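Local coordinates for protein xylulose kinase (Bifidobacterium adolescentis ATCC 15703, PDB 3I8B) that probably phosphorylates D-xylulose to D-xylulose 5-phosphate at the expense of ATP, as a magnesium-binding member of the FGGY carbohydrate kinase family, at residues Cys17-Thr22 with Glu57-Leu62; His75-Leu80 with Thr145-Val150; Thr311-Gly316 with Glu374-Arg379; Ala352-Ala357 with Thr395-Ala400; Arg454-Glu459 with Thr485-Glu490. One frame throughout, in Å; residues are numbered along the deposited sequence.

Contact 1. Residues Cys17-Thr22 with Glu57-Leu62; sequences CKVRVT and EQAGGL
The Schellman motif that ends helix 46-58 carries Ala59 and Leu62 onto Val19 and Val21 of strand 16-23, in the mixed five-stranded sheet of the N-terminal, actin-like domain of this FGGY kinase. Gly60 is the C-prime residue of the motif: its positive phi, a backbone setting that glycine adopts easily, turns the chain out of the helix, and its N bonds back to Glu57 O at 2.9 Å. The turn points Ala59 at the strand and brings the end of Leu62 up to it. Val19 and Val21, two residues apart, project from the same side of the sheet, as alternation along a strand requires. The side chains meet through carbon alone, and methyls also touch backbone oxygens. Ala59 brings a single methyl, with CB 4.0 Å from Val19 CG1 and 3.9 Å from Val19 O, and such a small side chain suits a place where the turn runs near the strand. Leu62 reaches in with its branched tip: CG stands anti to the carbonyl carbon (chi1 -50°), and CD2 ends between the two valines. On the other face of the strand Arg20 packs against Ala462 and Ile463 of helix 460-474, so the sheet is covered on both sides here. The carbonyl oxygens of Ala59 and Gly61 both accept bonds from Arg31 of the adjoining strand 29-36, through NE and NH2 respectively, which ties the turn to the outermost strand as well. Val21, whose CG2 lies anti to its carbonyl carbon, points that methyl at the turn, 3.9 Å from Leu62 CD2 and 4.0 Å from Ala59 O.

Contact 2. Residues His75-Leu80 with Thr145-Val150; sequences HGMVIL and TKVAWV
Lys146 NZ is gripped by several oxygens while the root of the same side chain packs on Met77. The ammonium forms a salt bridge with Asp95 OD2 and hydrogen bonds with Ala140 O and Ser98 OG, and a weak one reaches Leu92 O. With this many oxygens around it, a buried lysine is well supplied and would probably keep its charge. A bend at chi2 (-51°) turns CD aside, and the end of the chain leads away from Met77 although CB meets it. Lys146 CB lies 3.7 Å from Met77 CB and equally far from the selenium, for Met77 is modelled as selenomethionine. The side chain of Met77 points at helix 143-153, and its selenium comes close there. SE lies 3.8 Å from Val147 N and 4.0 Å from Val147 CG2, the two side chains crossing at about a right angle.

This packing joins helix 143-153 of the N-terminal domain to the chain that runs from His75, predicted to bind substrate, into strand 78-80 of a two-stranded antiparallel sheet. Met91 touches Met77, Lys146 and Val150 from strand 90-91. A long unbranched side chain suits Met77, since it touches Lys146, Val147 and Val150. A bend at chi3 (70°) sets CE 3.8 Å from Val150 CG2. Two residues on, Ile79, in strand 78-80, adds a looser apolar touch, CD1 standing 4.4 Å from the other methyl of that valine, Val150 CG1.

Contact 3. Residues Thr311-Gly316 with Glu374-Arg379; sequences TGAVSG and ERTPNR
Beside the predicted substrate pocket, the loop leading into strand 315-318 of the C-terminal domain's mixed sheet lays Ala313 against the turn at Arg375-Asn378; the side chain of Ser315 lies about 6 Å from that of His75, predicted to bind substrate. A cis peptide before Pro377 and an inverse gamma turn centred on Asn378 shape this turn. Ala313 CB fits against its backbone, 3.5 Å from Arg375 O and 3.8 Å from Asn378 N, a place where a single methyl suits. The CG2 and OG1 of Thr376 also border that methyl, while OG1 spends its polarity on Cys329 O of strand 324-330.

At the outer end, Asn378 holds CG anti to its backbone N (chi1 -169°). Its ND2 donates to Thr311 O at 3.2 Å with a fairly straight N-H angle of 160°, the acceptor lying close to the amide plane. Gly312 stands next to this amide with positive phi, and a beta carbon there would come near ND2.

At the inner end Arg375, bent at chi2 and chi3, reaches the facing segment through water. One water donates to Ala313 O at 2.9 Å and accepts from Arg375 NH2. Ser315 OG, also bonded to Tyr142 OH, meets a second water at 2.6 Å, which lies in plane at the guanidinium edge and takes a weak bond from Arg375 NH2 at 3.0 Å.

Contact 4. Residues Ala352-Ala357 with Thr395-Ala400; sequences AKLAFA and TRENLA
Leu354 and Ala400 make the tightest apolar meeting here, their CB atoms only 3.4 Å apart, closer than ordinary van der Waals contact. Alanine suits this point, because the axes of the helical segments 352-357 and 396-400 approach to 6.9 Å at an angle of 99°. Ala355 CB adds a second methyl pair, 4.1 Å from Ala400 CB.

Mixed contacts lie beside this apolar group. Leu354 has an unusual first torsion (chi1 -124°), and its CG stands 3.8 Å from Arg396 O. CD1 rests 3.7 Å from Glu397 CG, the two side chains crossing at about a right angle, and CD2 lies over one face of the Arg396 guanidinium, toward its rim. Glu397 thus uses its aliphatic part, and its CG also meets Ala357 CB at 3.7 Å. An alanine in place of Leu354 would keep the CB contact with Ala400 but would probably open a gap beside Glu397 and strip the methyl from one face of the Arg396 guanidinium.

Arg396 NH1 bonds to Leu344 O, at the end of helix 335-344, and Arg401 reaches back to Ala355 O. Elsewhere on helix 348-357, Ala352 and Phe356 pack on helix 438-448, so this short helix lies between that helix and the start of helix 396-420.

Contact 5. Residues Arg454-Glu459 with Thr485-Glu490; sequences RPATDE and TIDGVE
Arg454 CB begins its side chain 3.5 Å from Gly488 O, the carbonyl that accepts the arginine's own backbone N at 2.7 Å. Beyond CG, CD comes near Glu490 OE2, and a bend at chi3 (-60°) places NE, which forms a salt bridge with that oxygen, Glu490 OE2, at 2.8 Å, although its position is less certain. NH2 adds a weak bond to the same oxygen. One face of the guanidinium lies over Gly488 N, toward its rim, and a beta carbon on Gly488 would collide with NH2, so glycine suits this place. NH1 comes 3.6 Å from Asp487 CB, and a water accepting from NH1 at 3.0 Å donates weakly to Asp487 OD2. A leucine instead of Arg454 would probably cost Glu490 its salt bridge to this side chain and leave this water without its donor.

The backbone here forms a classic beta bulge in the antiparallel pairing of strand 452-455 with strand 486-490, outermost in the C-terminal domain's mixed sheet. Asp487 and Gly488 both face Arg454, whose O accepts from Asp487 N at 2.7 Å and weakly from Gly488 N at 3.3 Å. Past the shift, Ala456 N donates to Thr485 O at 2.9 Å from above the carbonyl plane, and Ala456 CB packs on Thr485 CG2.

Overall arrangement
From the N terminus, contact 1 closes first, folding helix 46-58 back on strand 16-23 of the N-terminal sheet. Contact 2 then closes a longer loop, bringing helix 143-153 to the chain at 75-80. Farther along, contacts 3 and 4 cross: 352-357 falls between the segments of contact 3, and 374-379 between those of contact 4. Contact 5 closes last, around helix 460-474, and shares a seven-stranded sheet with contact 3, each at an outermost strand. Two approaches span the domains: contacts 2 and 3 come within about 6 Å at their nearest atoms, and contacts 1 and 5 meet through a salt bridge between Lys18 and Glu459.

Contact 1. Residues Cys17-Thr22 with Glu57-Leu62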
# COMPACT_ATOMS: atom_id res chain seq x y z
N CYS A 17 -6.82 10.98 -10.45
CA CYS A 17 -6.19 11.96 -9.60
C CYS A 17 -7.26 12.75 -8.84
O CYS A 17 -8.21 13.23 -9.44
CB CYS A 17 -5.32 12.90 -10.42
SG CYS A 17 -4.12 13.81 -9.42
N LYS A 18 -7.09 12.89 -7.54
CA LYS A 18 -8.00 13.72 -6.75
C LYS A 18 -7.22 14.85 -6.11
O LYS A 18 -6.06 14.65 -5.72
CB LYS A 18 -8.69 12.89 -5.67
CG LYS A 18 -9.68 11.89 -6.25
CD LYS A 18 -10.01 10.82 -5.25
CE LYS A 18 -11.06 9.87 -5.80
NZ LYS A 18 -11.11 8.66 -4.93
N VAL A 19 -7.82 16.04 -6.03
CA VAL A 19 -7.19 17.18 -5.38
C VAL A 19 -8.12 17.74 -4.30
O VAL A 19 -9.21 18.22 -4.61
CB VAL A 19 -6.83 18.30 -6.37
CG1 VAL A 19 -6.28 19.51 -5.61
CG2 VAL A 19 -5.80 17.81 -7.39
N ARG A 20 -7.70 17.66 -3.05
CA ARG A 20 -8.53 18.13 -1.96
C ARG A 20 -7.95 19.38 -1.29
O ARG A 20 -7.08 19.31 -0.41
CB ARG A 20 -8.73 17.03 -0.94
CG ARG A 20 -9.86 17.29 0.06
CD ARG A 20 -9.76 16.23 1.13
NE ARG A 20 -10.90 16.14 2.04
CZ ARG A 20 -11.02 16.82 3.18
NH1 ARG A 20 -10.09 17.71 3.53
NH2 ARG A 20 -12.07 16.62 3.96
N VAL A 21 -8.43 20.55 -1.71
CA VAL A 21 -8.02 21.78 -1.04
C VAL A 21 -8.67 21.79 0.34
O VAL A 21 -9.90 21.66 0.47
CB VAL A 21 -8.42 23.01 -1.87
CG1 VAL A 21 -7.97 24.28 -1.16
CG2 VAL A 21 -7.82 22.92 -3.27
N THR A 22 -7.86 21.92 1.38
CA THR A 22 -8.43 21.74 2.71
C THR A 22 -7.93 22.74 3.74
O THR A 22 -6.82 23.29 3.62
CB THR A 22 -8.32 20.25 3.22
OG1 THR A 22 -7.53 20.14 4.40
CG2 THR A 22 -7.77 19.35 2.17
N GLU A 57 -7.58 22.15 -11.59
CA GLU A 57 -8.44 23.18 -12.19
C GLU A 57 -9.88 23.03 -11.70
O GLU A 57 -10.53 24.02 -11.36
CB GLU A 57 -8.38 23.10 -13.72
CG GLU A 57 -7.16 23.77 -14.32
CD GLU A 57 -7.10 25.26 -13.97
OE1 GLU A 57 -7.89 26.05 -14.53
OE2 GLU A 57 -6.25 25.64 -13.14
N GLN A 58 -10.37 21.80 -11.67
CA GLN A 58 -11.72 21.53 -11.18
C GLN A 58 -11.85 21.92 -9.71
O GLN A 58 -12.93 22.33 -9.26
CB GLN A 58 -12.11 20.06 -11.37
CG GLN A 58 -13.57 19.80 -11.01
CD GLN A 58 -14.03 18.38 -11.29
OE1 GLN A 58 -14.93 18.15 -12.10
NE2 GLN A 58 -13.42 17.42 -10.61
N ALA A 59 -10.75 21.80 -8.97
CA ALA A 59 -10.71 22.19 -7.56
C ALA A 59 -10.48 23.69 -7.39
O ALA A 59 -10.23 24.15 -6.28
CB ALA A 59 -9.63 21.40 -6.82
N GLY A 60 -10.54 24.44 -8.49
CA GLY A 60 -10.44 25.89 -8.44
C GLY A 60 -9.02 26.43 -8.34
O GLY A 60 -8.80 27.56 -7.89
N GLY A 61 -8.05 25.63 -8.77
CA GLY A 61 -6.66 26.08 -8.72
C GLY A 61 -6.11 26.00 -7.32
O GLY A 61 -6.83 25.67 -6.37
N LEU A 62 -4.81 26.30 -7.19
CA LEU A 62 -4.09 26.19 -5.94
C LEU A 62 -3.32 27.49 -5.62
O LEU A 62 -2.35 27.47 -4.87
CB LEU A 62 -3.10 25.03 -6.01
CG LEU A 62 -3.63 23.67 -6.48
CD1 LEU A 62 -2.50 22.66 -6.67
CD2 LEU A 62 -4.66 23.16 -5.50

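Contact 2. Residues His75-Leu80 with Thr145-Val150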
# COMPACT_ATOMS: atom_id res chain seq x y z
N HIS A 75 4.86 1.57 -5.49
CA HIS A 75 5.70 0.67 -6.30
C HIS A 75 5.94 1.08 -7.76
O HIS A 75 7.00 0.80 -8.31
CB HIS A 75 5.14 -0.77 -6.25
CG HIS A 75 4.78 -1.23 -4.87
ND1 HIS A 75 3.49 -1.59 -4.51
CD2 HIS A 75 5.53 -1.38 -3.76
CE1 HIS A 75 3.48 -1.96 -3.24
NE2 HIS A 75 4.70 -1.82 -2.75
N GLY A 76 4.96 1.74 -8.38
CA GLY A 76 5.06 2.06 -9.79
C GLY A 76 6.44 2.56 -10.20
O GLY A 76 6.96 3.55 -9.65
N MSE A 77 7.03 1.90 -11.19
CA MSE A 77 8.37 2.25 -11.64
C MSE A 77 8.36 3.36 -12.70
O MSE A 77 7.90 3.13 -13.82
CB MSE A 77 9.09 1.02 -12.23
CG MSE A 77 10.45 1.34 -12.84
SE MSE A 77 11.04 0.11 -14.28
CE MSE A 77 9.75 0.64 -15.69
N VAL A 78 8.87 4.54 -12.34
CA VAL A 78 9.10 5.62 -13.31
C VAL A 78 10.60 5.78 -13.57
O VAL A 78 11.37 6.18 -12.68
CB VAL A 78 8.54 6.98 -12.82
CG1 VAL A 78 8.77 8.07 -13.88
CG2 VAL A 78 7.05 6.87 -12.49
N ILE A 79 11.02 5.49 -14.79
CA ILE A 79 12.43 5.68 -15.13
C ILE A 79 12.65 6.84 -16.09
O ILE A 79 11.96 6.97 -17.10
CB ILE A 79 13.12 4.38 -15.62
CG1 ILE A 79 12.30 3.71 -16.73
CG2 ILE A 79 13.33 3.42 -14.47
CD1 ILE A 79 13.05 2.51 -17.41
N LEU A 80 13.64 7.67 -15.74
CA LEU A 80 13.96 8.90 -16.45
C LEU A 80 15.36 8.83 -17.03
O LEU A 80 16.27 8.25 -16.41
CB LEU A 80 13.91 10.08 -15.48
CG LEU A 80 12.64 10.25 -14.67
CD1 LEU A 80 12.77 11.41 -13.70
CD2 LEU A 80 11.48 10.45 -15.66
N THR A 145 11.54 -5.31 -9.07
CA THR A 145 11.20 -6.38 -10.01
C THR A 145 10.92 -5.81 -11.40
O THR A 145 11.23 -6.44 -12.40
CB THR A 145 10.02 -7.26 -9.54
OG1 THR A 145 8.78 -6.58 -9.78
CG2 THR A 145 10.16 -7.57 -8.05
N LYS A 146 10.37 -4.59 -11.43
CA LYS A 146 10.09 -3.91 -12.70
C LYS A 146 11.39 -3.54 -13.40
O LYS A 146 11.54 -3.73 -14.62
CB LYS A 146 9.27 -2.63 -12.46
CG LYS A 146 8.00 -2.81 -11.65
CD LYS A 146 7.11 -3.95 -12.18
CE LYS A 146 5.72 -3.85 -11.57
NZ LYS A 146 4.88 -5.04 -11.91
N VAL A 147 12.33 -3.01 -12.63
CA VAL A 147 13.63 -2.64 -13.17
C VAL A 147 14.33 -3.88 -13.70
O VAL A 147 14.89 -3.85 -14.79
CB VAL A 147 14.52 -1.95 -12.12
CG1 VAL A 147 15.90 -1.62 -12.72
CG2 VAL A 147 13.82 -0.69 -11.58
N ALA A 148 14.29 -4.96 -12.93
CA ALA A 148 14.76 -6.27 -13.38
C ALA A 148 14.16 -6.69 -14.72
O ALA A 148 14.87 -7.15 -15.62
CB ALA A 148 14.46 -7.32 -12.34
N TRP A 149 12.85 -6.53 -14.85
CA TRP A 149 12.15 -6.93 -16.05
C TRP A 149 12.64 -6.12 -17.25
O TRP A 149 12.83 -6.65 -18.35
CB TRP A 149 10.63 -6.77 -15.88
CG TRP A 149 9.87 -7.15 -17.12
CD1 TRP A 149 9.27 -8.35 -17.38
CD2 TRP A 149 9.66 -6.33 -18.28
NE1 TRP A 149 8.69 -8.32 -18.62
CE2 TRP A 149 8.91 -7.10 -19.19
CE3 TRP A 149 10.01 -5.01 -18.62
CZ2 TRP A 149 8.52 -6.60 -20.43
CZ3 TRP A 149 9.63 -4.52 -19.85
CH2 TRP A 149 8.89 -5.31 -20.74
N VAL A 150 12.85 -4.83 -17.02
CA VAL A 150 13.32 -3.94 -18.08
C VAL A 150 14.74 -4.32 -18.50
O VAL A 150 15.08 -4.27 -19.68
CB VAL A 150 13.28 -2.46 -17.65
CG1 VAL A 150 13.89 -1.58 -18.74
CG2 VAL A 150 11.84 -2.03 -17.36

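Contact 3. Residues Thr311-Gly316 with Glu374-Arg379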
# COMPACT_ATOMS: atom_id res chain seq x y z
N THR A 311 8.57 -15.29 6.68
CA THR A 311 7.74 -16.07 5.78
C THR A 311 7.51 -15.36 4.44
O THR A 311 7.29 -16.00 3.41
CB THR A 311 6.39 -16.31 6.47
OG1 THR A 311 6.31 -17.66 6.93
CG2 THR A 311 5.24 -15.96 5.58
N GLY A 312 7.54 -14.03 4.45
CA GLY A 312 7.35 -13.24 3.25
C GLY A 312 5.90 -13.04 2.87
O GLY A 312 5.59 -12.74 1.71
N ALA A 313 4.99 -13.20 3.83
CA ALA A 313 3.59 -12.89 3.61
C ALA A 313 3.33 -11.41 3.91
O ALA A 313 2.84 -10.66 3.06
CB ALA A 313 2.70 -13.77 4.49
N VAL A 314 3.64 -11.02 5.13
CA VAL A 314 3.42 -9.64 5.54
C VAL A 314 4.57 -8.77 5.04
O VAL A 314 5.73 -9.04 5.33
CB VAL A 314 3.27 -9.51 7.07
CG1 VAL A 314 2.72 -8.14 7.43
CG2 VAL A 314 2.34 -10.60 7.60
N SER A 315 4.21 -7.72 4.30
CA SER A 315 5.16 -6.70 3.87
C SER A 315 5.66 -5.85 5.05
O SER A 315 4.90 -5.51 5.95
CB SER A 315 4.50 -5.78 2.84
OG SER A 315 4.20 -6.46 1.63
N GLY A 316 6.93 -5.48 5.01
CA GLY A 316 7.50 -4.63 6.03
C GLY A 316 7.71 -3.21 5.53
O GLY A 316 8.84 -2.79 5.29
N GLU A 374 -3.32 -17.92 -1.60
CA GLU A 374 -3.32 -16.72 -0.75
C GLU A 374 -1.97 -16.03 -0.71
O GLU A 374 -0.92 -16.68 -0.88
CB GLU A 374 -3.77 -17.04 0.69
CG GLU A 374 -5.22 -16.67 1.01
CD GLU A 374 -5.54 -15.21 0.76
OE1 GLU A 374 -4.58 -14.39 0.65
OE2 GLU A 374 -6.74 -14.87 0.66
N ARG A 375 -2.01 -14.71 -0.50
CA ARG A 375 -0.83 -13.91 -0.21
C ARG A 375 -0.47 -14.07 1.27
O ARG A 375 0.69 -14.24 1.62
CB ARG A 375 -1.10 -12.43 -0.50
CG ARG A 375 -1.01 -12.01 -1.96
CD ARG A 375 0.44 -11.73 -2.40
NE ARG A 375 1.10 -10.70 -1.58
CZ ARG A 375 1.12 -9.40 -1.87
NH1 ARG A 375 0.52 -8.93 -2.95
NH2 ARG A 375 1.76 -8.55 -1.06
N THR A 376 -1.48 -14.01 2.13
CA THR A 376 -1.28 -14.15 3.57
C THR A 376 -2.27 -15.17 4.12
O THR A 376 -3.48 -14.94 4.07
CB THR A 376 -1.47 -12.79 4.30
OG1 THR A 376 -0.62 -11.80 3.71
CG2 THR A 376 -1.13 -12.92 5.78
N PRO A 377 -1.77 -16.33 4.61
CA PRO A 377 -0.36 -16.73 4.67
C PRO A 377 0.20 -16.98 3.27
O PRO A 377 -0.57 -16.99 2.32
CB PRO A 377 -0.39 -18.05 5.47
CG PRO A 377 -1.86 -18.36 5.74
CD PRO A 377 -2.68 -17.45 4.88
N ASN A 378 1.51 -17.17 3.14
CA ASN A 378 2.16 -17.20 1.83
C ASN A 378 2.01 -18.55 1.13
O ASN A 378 2.91 -19.37 1.19
CB ASN A 378 3.64 -16.86 1.97
CG ASN A 378 4.33 -16.61 0.62
OD1 ASN A 378 3.78 -16.90 -0.45
ND2 ASN A 378 5.55 -16.06 0.68
N ARG A 379 0.87 -18.75 0.47
CA ARG A 379 0.52 -20.05 -0.11
C ARG A 379 -0.08 -19.92 -1.50
O ARG A 379 -1.29 -20.08 -1.68
CB ARG A 379 -0.46 -20.77 0.80
CG ARG A 379 0.08 -21.03 2.18
CD ARG A 379 -0.79 -22.01 2.92
NE ARG A 379 -0.47 -22.03 4.35
CZ ARG A 379 -1.18 -22.67 5.27
NH1 ARG A 379 -2.27 -23.35 4.93
NH2 ARG A 379 -0.80 -22.62 6.55
O HOH W 1 3.69 -10.53 0.28
O HOH W 2 2.46 -5.77 -0.15

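Contact 4. Residues Ala352-Ala357 with Thr395-Ala400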
# COMPACT_ATOMS: atom_id res chain seq x y z
N ALA A 352 -26.84 -14.00 3.92
CA ALA A 352 -26.80 -13.51 5.29
C ALA A 352 -27.88 -14.15 6.15
O ALA A 352 -27.60 -14.67 7.23
CB ALA A 352 -26.92 -11.99 5.32
N LYS A 353 -29.12 -14.14 5.67
CA LYS A 353 -30.23 -14.72 6.42
C LYS A 353 -29.86 -16.14 6.82
O LYS A 353 -29.99 -16.55 7.98
CB LYS A 353 -31.51 -14.70 5.59
CG LYS A 353 -32.73 -15.23 6.35
CD LYS A 353 -33.98 -15.27 5.48
CE LYS A 353 -35.18 -15.81 6.25
NZ LYS A 353 -36.45 -15.81 5.44
N LEU A 354 -29.38 -16.88 5.83
CA LEU A 354 -28.93 -18.26 5.99
C LEU A 354 -27.92 -18.36 7.13
O LEU A 354 -28.10 -19.13 8.08
CB LEU A 354 -28.28 -18.70 4.68
CG LEU A 354 -28.79 -19.94 3.96
CD1 LEU A 354 -30.17 -20.37 4.47
CD2 LEU A 354 -28.84 -19.66 2.45
N ALA A 355 -26.86 -17.56 7.03
CA ALA A 355 -25.76 -17.60 7.98
C ALA A 355 -26.22 -17.29 9.40
O ALA A 355 -25.77 -17.93 10.36
CB ALA A 355 -24.66 -16.65 7.55
N PHE A 356 -27.10 -16.30 9.54
CA PHE A 356 -27.61 -15.93 10.85
C PHE A 356 -28.56 -16.99 11.41
O PHE A 356 -28.79 -17.05 12.61
CB PHE A 356 -28.32 -14.58 10.81
CG PHE A 356 -27.42 -13.42 10.51
CD1 PHE A 356 -26.24 -13.23 11.22
CD2 PHE A 356 -27.75 -12.50 9.52
CE1 PHE A 356 -25.40 -12.16 10.95
CE2 PHE A 356 -26.92 -11.42 9.24
CZ PHE A 356 -25.74 -11.25 9.96
N ALA A 357 -29.12 -17.82 10.53
CA ALA A 357 -29.95 -18.93 10.98
C ALA A 357 -29.11 -20.02 11.68
O ALA A 357 -29.64 -20.84 12.43
CB ALA A 357 -30.71 -19.52 9.83
N THR A 395 -25.60 -28.41 5.66
CA THR A 395 -26.83 -27.73 5.27
C THR A 395 -26.48 -26.34 4.76
O THR A 395 -25.39 -25.85 5.01
CB THR A 395 -27.77 -27.61 6.47
OG1 THR A 395 -27.13 -26.86 7.51
CG2 THR A 395 -28.14 -28.99 7.00
N ARG A 396 -27.41 -25.71 4.05
CA ARG A 396 -27.14 -24.38 3.49
C ARG A 396 -26.86 -23.34 4.58
O ARG A 396 -26.00 -22.47 4.41
CB ARG A 396 -28.29 -23.92 2.61
CG ARG A 396 -28.33 -24.63 1.27
CD ARG A 396 -29.72 -24.57 0.65
NE ARG A 396 -29.82 -23.58 -0.42
CZ ARG A 396 -30.65 -22.55 -0.42
NH1 ARG A 396 -30.68 -21.72 -1.45
NH2 ARG A 396 -31.47 -22.36 0.61
N GLU A 397 -27.59 -23.43 5.69
CA GLU A 397 -27.41 -22.49 6.78
C GLU A 397 -25.97 -22.53 7.30
O GLU A 397 -25.29 -21.50 7.36
CB GLU A 397 -28.40 -22.76 7.91
CG GLU A 397 -29.82 -22.29 7.62
CD GLU A 397 -30.72 -23.38 7.02
OE1 GLU A 397 -30.21 -24.48 6.66
OE2 GLU A 397 -31.94 -23.11 6.93
N ASN A 398 -25.52 -23.72 7.68
CA ASN A 398 -24.18 -23.89 8.22
C ASN A 398 -23.09 -23.57 7.20
O ASN A 398 -22.07 -22.97 7.55
CB ASN A 398 -24.01 -25.31 8.76
CG ASN A 398 -24.84 -25.57 10.00
OD1 ASN A 398 -25.14 -26.72 10.32
ND2 ASN A 398 -25.20 -24.51 10.70
N LEU A 399 -23.29 -23.96 5.95
CA LEU A 399 -22.34 -23.61 4.90
C LEU A 399 -22.27 -22.09 4.74
O LEU A 399 -21.18 -21.51 4.68
CB LEU A 399 -22.71 -24.25 3.56
CG LEU A 399 -22.41 -25.75 3.36
CD1 LEU A 399 -23.00 -26.22 2.06
CD2 LEU A 399 -20.92 -26.07 3.39
N ALA A 400 -23.44 -21.46 4.64
CA ALA A 400 -23.53 -20.01 4.55
C ALA A 400 -22.70 -19.37 5.66
O ALA A 400 -21.85 -18.52 5.42
CB ALA A 400 -24.97 -19.56 4.65

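Contact 5. Residues Arg454-Glu459 with Thr485-Glu490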
# COMPACT_ATOMS: atom_id res chain seq x y z
N ARG A 454 -16.10 1.67 12.53
CA ARG A 454 -16.36 1.94 11.12
C ARG A 454 -16.29 3.44 10.83
O ARG A 454 -17.26 4.17 11.04
CB ARG A 454 -17.73 1.40 10.69
CG ARG A 454 -17.78 -0.11 10.53
CD ARG A 454 -19.11 -0.56 9.96
NE ARG A 454 -20.22 -0.16 10.82
CZ ARG A 454 -21.08 0.80 10.52
NH1 ARG A 454 -20.99 1.46 9.37
NH2 ARG A 454 -22.06 1.10 11.37
N PRO A 455 -15.12 3.89 10.34
CA PRO A 455 -14.96 5.30 9.95
C PRO A 455 -15.87 5.62 8.79
O PRO A 455 -16.04 4.77 7.92
CB PRO A 455 -13.49 5.37 9.49
CG PRO A 455 -12.82 4.17 10.12
CD PRO A 455 -13.89 3.11 10.15
N ALA A 456 -16.46 6.81 8.77
CA ALA A 456 -17.29 7.19 7.63
C ALA A 456 -16.48 7.12 6.34
O ALA A 456 -15.31 7.48 6.31
CB ALA A 456 -17.86 8.59 7.83
N THR A 457 -17.11 6.63 5.28
CA THR A 457 -16.47 6.55 3.98
C THR A 457 -16.03 7.96 3.54
O THR A 457 -16.80 8.92 3.68
CB THR A 457 -17.40 5.89 2.93
OG1 THR A 457 -16.80 5.98 1.63
CG2 THR A 457 -18.74 6.59 2.90
N ASP A 458 -14.80 8.08 3.06
CA ASP A 458 -14.21 9.37 2.69
C ASP A 458 -12.89 9.17 1.92
O ASP A 458 -12.39 8.05 1.77
CB ASP A 458 -13.98 10.23 3.95
CG ASP A 458 -14.08 11.73 3.68
OD1 ASP A 458 -13.92 12.18 2.52
OD2 ASP A 458 -14.30 12.49 4.64
N GLU A 459 -12.34 10.27 1.41
CA GLU A 459 -11.11 10.22 0.65
C GLU A 459 -9.91 10.16 1.57
O GLU A 459 -9.19 11.16 1.73
CB GLU A 459 -11.01 11.45 -0.25
CG GLU A 459 -12.12 11.57 -1.25
CD GLU A 459 -12.13 10.42 -2.23
OE1 GLU A 459 -11.20 9.59 -2.18
OE2 GLU A 459 -13.07 10.35 -3.06
N THR A 485 -14.75 11.52 11.37
CA THR A 485 -16.14 11.08 11.39
C THR A 485 -16.24 9.55 11.43
O THR A 485 -15.62 8.85 10.63
CB THR A 485 -16.93 11.64 10.19
OG1 THR A 485 -16.89 13.07 10.21
CG2 THR A 485 -18.39 11.20 10.25
N ILE A 486 -17.00 9.05 12.41
CA ILE A 486 -17.22 7.62 12.59
C ILE A 486 -18.68 7.28 12.30
O ILE A 486 -19.59 7.89 12.87
CB ILE A 486 -16.88 7.19 14.04
CG1 ILE A 486 -15.47 7.65 14.43
CG2 ILE A 486 -17.02 5.70 14.21
CD1 ILE A 486 -14.39 7.04 13.58
N ASP A 487 -18.90 6.31 11.41
CA ASP A 487 -20.25 5.82 11.11
C ASP A 487 -20.83 5.01 12.27
O ASP A 487 -22.03 5.09 12.56
CB ASP A 487 -20.26 4.96 9.85
CG ASP A 487 -20.59 5.76 8.60
OD1 ASP A 487 -21.30 6.77 8.71
OD2 ASP A 487 -20.15 5.34 7.50
N GLY A 488 -19.99 4.22 12.92
CA GLY A 488 -20.44 3.39 14.02
C GLY A 488 -19.35 2.50 14.58
O GLY A 488 -18.27 2.37 14.00
N VAL A 489 -19.64 1.90 15.74
CA VAL A 489 -18.74 0.94 16.37
C VAL A 489 -19.50 -0.37 16.60
O VAL A 489 -20.55 -0.38 17.26
CB VAL A 489 -18.21 1.46 17.73
CG1 VAL A 489 -17.24 0.45 18.33
CG2 VAL A 489 -17.55 2.83 17.58
N GLU A 490 -19.00 -1.47 16.04
CA GLU A 490 -19.63 -2.78 16.23
C GLU A 490 -19.05 -3.49 17.45
O GLU A 490 -17.83 -3.65 17.58
CB GLU A 490 -19.47 -3.66 14.99
CG GLU A 490 -19.78 -2.98 13.67
CD GLU A 490 -21.26 -2.72 13.46
OE1 GLU A 490 -22.10 -3.34 14.14
OE2 GLU A 490 -21.59 -1.89 12.58
O HOH W 3 -18.94 2.10 7.26